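Local coordinates for protein cytochrome c3 (Desulfuromonas acetoxidans, PDB 1HH5) that carries electrons through its c-type hemes in sulfate respiration, passing them from a dehydrogenase to ferredoxin, at residues A1-Y6 / T14-A19. Residues are numbered along the deposited sequence; the frame is centred on the assembly and turned at random.
Sequences ADVVTY and TFDHKA. With HEC (heme c), chain B.
T14 faces T5 in a non-hydrogen-bonded antiparallel pair, and its methyl CG2 meets V3 CG1 obliquely at 3.8 Å. F15 and V4 form the hydrogen-bonded pair: F15 N to V4 O (2.6 Å) runs nearly along the C=O axis, whereas V4 N reaches F15 O (2.7 Å) from above the carbonyl plane. The axes of 3-6 and 14-16 lie at 161°, as expected of the antiparallel hairpin of strands 3-6 and 13-16, packed against the hemes. F15 CG is anti to N (chi1 176°), sending the ring against pyrrole D of the heme c that H17 ligates, CE2 lying 3.6 Å from methyl CMD; F15 CB meets the Y6 ring edge at CE2, and Y6 OH donates to that heme's propionate oxygen O1D. An alanine at F15 would lack the ring that touches the heme and meets H20, a ligand of a second heme, edge-to-face, and would probably leave the H20 imidazole less firmly placed. D16 N-caps helix 17-24, its OD1 accepting from A19 N. H17 NE2 binds FE (2.0 Å) opposite H30, while ND1 donates to a water (2.6 Å) that donates to D2 OD1, a link that probably helps hold the imidazole's rotation. K18 N donates to an in-plane lone pair of D2 O, and the bent lysine chain brings NZ above the D2 carboxylate plane for a salt bridge to OD1 (2.8 Å).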
ATOM      1  N   ALA A   1       7.060  -1.612 -10.755  1.00 31.62           N
ATOM      2  CA  ALA A   1       8.048  -0.542 -10.445  1.00 31.05           C
ATOM      3  C   ALA A   1       8.395  -0.570  -8.967  1.00 30.73           C
ATOM      4  O   ALA A   1       7.774  -1.292  -8.185  1.00 31.30           O
ATOM      5  CB  ALA A   1       7.485   0.824 -10.817  1.00 31.72           C
ATOM      6  N   ASP A   2       9.388   0.225  -8.588  1.00 29.64           N
ATOM      7  CA  ASP A   2       9.828   0.289  -7.205  1.00 28.59           C
ATOM      8  C   ASP A   2       8.985   1.258  -6.388  1.00 27.49           C
ATOM      9  O   ASP A   2       8.807   1.077  -5.187  1.00 26.43           O
ATOM     10  CB  ASP A   2      11.301   0.692  -7.148  1.00 29.70           C
ATOM     11  CG  ASP A   2      12.199  -0.301  -7.859  1.00 30.64           C
ATOM     12  OD1 ASP A   2      12.006  -1.518  -7.660  1.00 31.18           O
ATOM     13  OD2 ASP A   2      13.100   0.130  -8.607  1.00 31.18           O
ATOM     14  N   VAL A   3       8.470   2.289  -7.046  1.00 26.22           N
ATOM     15  CA  VAL A   3       7.630   3.273  -6.377  1.00 25.14           C
ATOM     16  C   VAL A   3       6.389   3.522  -7.220  1.00 24.10           C
ATOM     17  O   VAL A   3       6.481   3.693  -8.434  1.00 23.14           O
ATOM     18  CB  VAL A   3       8.364   4.612  -6.185  1.00 25.76           C
ATOM     19  CG1 VAL A   3       7.488   5.567  -5.384  1.00 26.06           C
ATOM     20  CG2 VAL A   3       9.690   4.385  -5.484  1.00 25.90           C
ATOM     21  N   VAL A   4       5.230   3.535  -6.568  1.00 22.63           N
ATOM     22  CA  VAL A   4       3.967   3.762  -7.254  1.00 21.77           C
ATOM     23  C   VAL A   4       3.209   4.885  -6.570  1.00 21.70           C
ATOM     24  O   VAL A   4       3.101   4.909  -5.347  1.00 21.92           O
ATOM     25  CB  VAL A   4       3.073   2.505  -7.224  1.00 21.84           C
ATOM     26  CG1 VAL A   4       1.763   2.785  -7.937  1.00 21.77           C
ATOM     27  CG2 VAL A   4       3.798   1.335  -7.870  1.00 22.76           C
ATOM     28  N   THR A   5       2.683   5.807  -7.365  0.50 20.98           N
ATOM     29  CA  THR A   5       1.927   6.928  -6.827  0.50 20.61           C
ATOM     30  C   THR A   5       0.482   6.867  -7.289  0.50 20.62           C
ATOM     31  O   THR A   5       0.206   6.707  -8.476  0.50 20.72           O
ATOM     32  CB  THR A   5       2.534   8.277  -7.264  0.50 20.33           C
ATOM     33  OG1 THR A   5       3.829   8.430  -6.671  0.50 19.40           O
ATOM     34  CG2 THR A   5       1.644   9.431  -6.826  0.50 19.83           C
ATOM     35  N   TYR A   6      -0.439   6.984  -6.341  1.00 21.03           N
ATOM     36  CA  TYR A   6      -1.847   6.953  -6.660  1.00 21.45           C
ATOM     37  C   TYR A   6      -2.387   8.368  -6.510  1.00 23.38           C
ATOM     38  O   TYR A   6      -2.710   8.807  -5.403  1.00 23.31           O
ATOM     39  CB  TYR A   6      -2.580   5.994  -5.720  1.00 19.73           C
ATOM     40  CG  TYR A   6      -2.029   4.586  -5.729  1.00 18.35           C
ATOM     41  CD1 TYR A   6      -2.401   3.681  -6.719  1.00 17.04           C
ATOM     42  CD2 TYR A   6      -1.130   4.157  -4.748  1.00 17.06           C
ATOM     43  CE1 TYR A   6      -1.898   2.380  -6.737  1.00 17.16           C
ATOM     44  CE2 TYR A   6      -0.622   2.856  -4.756  1.00 16.04           C
ATOM     45  CZ  TYR A   6      -1.012   1.973  -5.755  1.00 16.15           C
ATOM     46  OH  TYR A   6      -0.536   0.678  -5.765  1.00 16.07           O
ATOM     47  N   THR A  14       1.813   7.679  -1.961  0.50 15.39           N
ATOM     48  CA  THR A  14       3.051   7.137  -2.505  0.50 15.95           C
ATOM     49  C   THR A  14       3.305   5.747  -1.934  0.50 15.04           C
ATOM     50  O   THR A  14       3.514   5.592  -0.732  0.50 14.23           O
ATOM     51  CB  THR A  14       4.257   8.038  -2.169  0.50 16.61           C
ATOM     52  OG1 THR A  14       4.078   9.323  -2.775  0.50 19.09           O
ATOM     53  CG2 THR A  14       5.545   7.420  -2.683  0.50 17.68           C
ATOM     54  N   PHE A  15       3.278   4.742  -2.803  1.00 14.23           N
ATOM     55  CA  PHE A  15       3.510   3.364  -2.386  1.00 14.14           C
ATOM     56  C   PHE A  15       4.905   2.924  -2.794  1.00 13.95           C
ATOM     57  O   PHE A  15       5.164   2.651  -3.969  1.00 14.51           O
ATOM     58  CB  PHE A  15       2.479   2.428  -3.022  1.00 12.81           C
ATOM     59  CG  PHE A  15       2.710   0.970  -2.723  1.00 12.14           C
ATOM     60  CD1 PHE A  15       2.997   0.542  -1.432  1.00 11.78           C
ATOM     61  CD2 PHE A  15       2.603   0.022  -3.732  1.00 10.60           C
ATOM     62  CE1 PHE A  15       3.170  -0.811  -1.150  1.00 10.77           C
ATOM     63  CE2 PHE A  15       2.771  -1.328  -3.463  1.00 10.95           C
ATOM     64  CZ  PHE A  15       3.059  -1.746  -2.167  1.00 11.91           C
ATOM     65  N   ASP A  16       5.805   2.861  -1.817  1.00 13.67           N
ATOM     66  CA  ASP A  16       7.176   2.448  -2.065  1.00 13.44           C
ATOM     67  C   ASP A  16       7.198   0.926  -2.061  1.00 13.03           C
ATOM     68  O   ASP A  16       7.389   0.283  -1.026  1.00 12.86           O
ATOM     69  CB  ASP A  16       8.095   3.014  -0.979  1.00 14.10           C
ATOM     70  CG  ASP A  16       9.560   2.885  -1.333  1.00 15.09           C
ATOM     71  OD1 ASP A  16       9.909   2.001  -2.140  1.00 14.94           O
ATOM     72  OD2 ASP A  16      10.365   3.672  -0.795  1.00 16.49           O
ATOM     73  N   HIS A  17       6.967   0.365  -3.241  1.00 13.31           N
ATOM     74  CA  HIS A  17       6.920  -1.075  -3.440  1.00 12.93           C
ATOM     75  C   HIS A  17       8.207  -1.764  -3.012  1.00 14.25           C
ATOM     76  O   HIS A  17       8.172  -2.804  -2.354  1.00 12.78           O
ATOM     77  CB  HIS A  17       6.629  -1.360  -4.911  1.00 12.96           C
ATOM     78  CG  HIS A  17       6.419  -2.808  -5.223  1.00 13.77           C
ATOM     79  ND1 HIS A  17       7.331  -3.594  -5.891  1.00 14.81           N
ATOM     80  CD2 HIS A  17       5.354  -3.611  -4.979  1.00 13.41           C
ATOM     81  CE1 HIS A  17       6.803  -4.819  -6.032  1.00 14.79           C
ATOM     82  NE2 HIS A  17       5.601  -4.886  -5.495  1.00 13.96           N
ATOM     83  N   LYS A  18       9.345  -1.182  -3.373  1.00 13.84           N
ATOM     84  CA  LYS A  18      10.627  -1.778  -3.011  1.00 15.85           C
ATOM     85  C   LYS A  18      10.846  -1.827  -1.502  1.00 14.75           C
ATOM     86  O   LYS A  18      11.271  -2.852  -0.970  1.00 14.88           O
ATOM     87  CB  LYS A  18      11.783  -1.025  -3.667  1.00 17.24           C
ATOM     88  CG  LYS A  18      13.143  -1.645  -3.370  1.00 20.79           C
ATOM     89  CD  LYS A  18      14.275  -0.896  -4.052  1.00 23.97           C
ATOM     90  CE  LYS A  18      14.175  -0.980  -5.567  1.00 25.87           C
ATOM     91  NZ  LYS A  18      14.174  -2.387  -6.064  1.00 27.98           N
ATOM     92  N   ALA A  19      10.555  -0.723  -0.818  1.00 14.37           N
ATOM     93  CA  ALA A  19      10.728  -0.660   0.631  1.00 13.68           C
ATOM     94  C   ALA A  19       9.863  -1.708   1.330  1.00 13.54           C
ATOM     95  O   ALA A  19      10.323  -2.392   2.239  1.00 12.63           O
ATOM     96  CB  ALA A  19      10.383   0.737   1.146  1.00 13.90           C
TER
HETATM   97 FE   HEC B  69       4.460  -6.527  -5.442  1.00 14.74          FE
HETATM   98  CHA HEC B  69       2.656  -5.223  -8.068  1.00 15.69           C
HETATM   99  CHB HEC B  69       6.451  -8.227  -7.664  1.00 16.04           C
HETATM  100  CHC HEC B  69       6.503  -7.516  -2.866  1.00 12.92           C
HETATM  101  CHD HEC B  69       2.249  -5.207  -3.254  1.00 12.98           C
HETATM  102  NA  HEC B  69       4.511  -6.705  -7.416  1.00 16.32           N
HETATM  103  C1A HEC B  69       3.676  -6.120  -8.355  1.00 17.79           C
HETATM  104  C2A HEC B  69       3.958  -6.616  -9.689  1.00 19.60           C
HETATM  105  C3A HEC B  69       5.024  -7.453  -9.577  1.00 18.72           C
HETATM  106  C4A HEC B  69       5.382  -7.491  -8.173  1.00 17.67           C
HETATM  107  CMA HEC B  69       5.681  -8.245 -10.712  1.00 20.24           C
HETATM  108  CAA HEC B  69       3.108  -6.382 -10.940  1.00 23.01           C
HETATM  109  CBA HEC B  69       3.805  -5.964 -12.229  1.00 27.23           C
HETATM  110  CGA HEC B  69       4.294  -4.529 -12.207  1.00 29.19           C
HETATM  111  O1A HEC B  69       5.117  -4.186 -11.331  1.00 30.23           O
HETATM  112  O2A HEC B  69       3.854  -3.741 -13.073  1.00 30.43           O
HETATM  113  NB  HEC B  69       6.091  -7.639  -5.289  1.00 14.80           N
HETATM  114  C1B HEC B  69       6.768  -8.320  -6.322  1.00 15.06           C
HETATM  115  C2B HEC B  69       7.927  -9.017  -5.826  1.00 14.72           C
HETATM  116  C3B HEC B  69       8.014  -8.723  -4.500  1.00 14.23           C
HETATM  117  C4B HEC B  69       6.849  -7.911  -4.152  1.00 13.50           C
HETATM  118  CMB HEC B  69       8.803 -10.003  -6.605  1.00 15.54           C
HETATM  119  CAB HEC B  69       9.137  -9.151  -3.570  1.00 14.53           C
HETATM  120  CBB HEC B  69      10.484  -8.526  -3.928  1.00 15.87           C
HETATM  121  NC  HEC B  69       4.360  -6.433  -3.472  1.00 12.72           N
HETATM  122  C1C HEC B  69       5.302  -6.852  -2.546  1.00 13.57           C
HETATM  123  C2C HEC B  69       4.841  -6.597  -1.200  1.00 12.52           C
HETATM  124  C3C HEC B  69       3.587  -6.042  -1.322  1.00 12.89           C
HETATM  125  C4C HEC B  69       3.326  -5.902  -2.733  1.00 12.04           C
HETATM  126  CMC HEC B  69       5.596  -6.931   0.084  1.00 13.50           C
HETATM  127  CAC HEC B  69       2.617  -5.645  -0.206  1.00 12.42           C
HETATM  128  CBC HEC B  69       3.151  -4.520   0.678  1.00 11.55           C
HETATM  129  ND  HEC B  69       2.843  -5.408  -5.627  1.00 13.97           N
HETATM  130  C1D HEC B  69       2.024  -4.948  -4.604  1.00 13.35           C
HETATM  131  C2D HEC B  69       0.954  -4.121  -5.125  1.00 14.19           C
HETATM  132  C3D HEC B  69       1.085  -4.094  -6.469  1.00 14.33           C
HETATM  133  C4D HEC B  69       2.259  -4.902  -6.780  1.00 14.54           C
HETATM  134  CMD HEC B  69      -0.099  -3.354  -4.336  1.00 12.68           C
HETATM  135  CAD HEC B  69       0.264  -3.247  -7.435  1.00 15.42           C
HETATM  136  CBD HEC B  69       0.989  -1.931  -7.704  1.00 15.79           C
HETATM  137  CGD HEC B  69       0.265  -1.056  -8.713  1.00 17.98           C
HETATM  138  O1D HEC B  69      -0.721  -0.384  -8.339  1.00 18.34           O
HETATM  139  O2D HEC B  69       0.681  -1.054  -9.889  1.00 18.82           O
HETATM  140  O   HOH W   1       9.945  -3.360  -6.120  1.00 24.33           O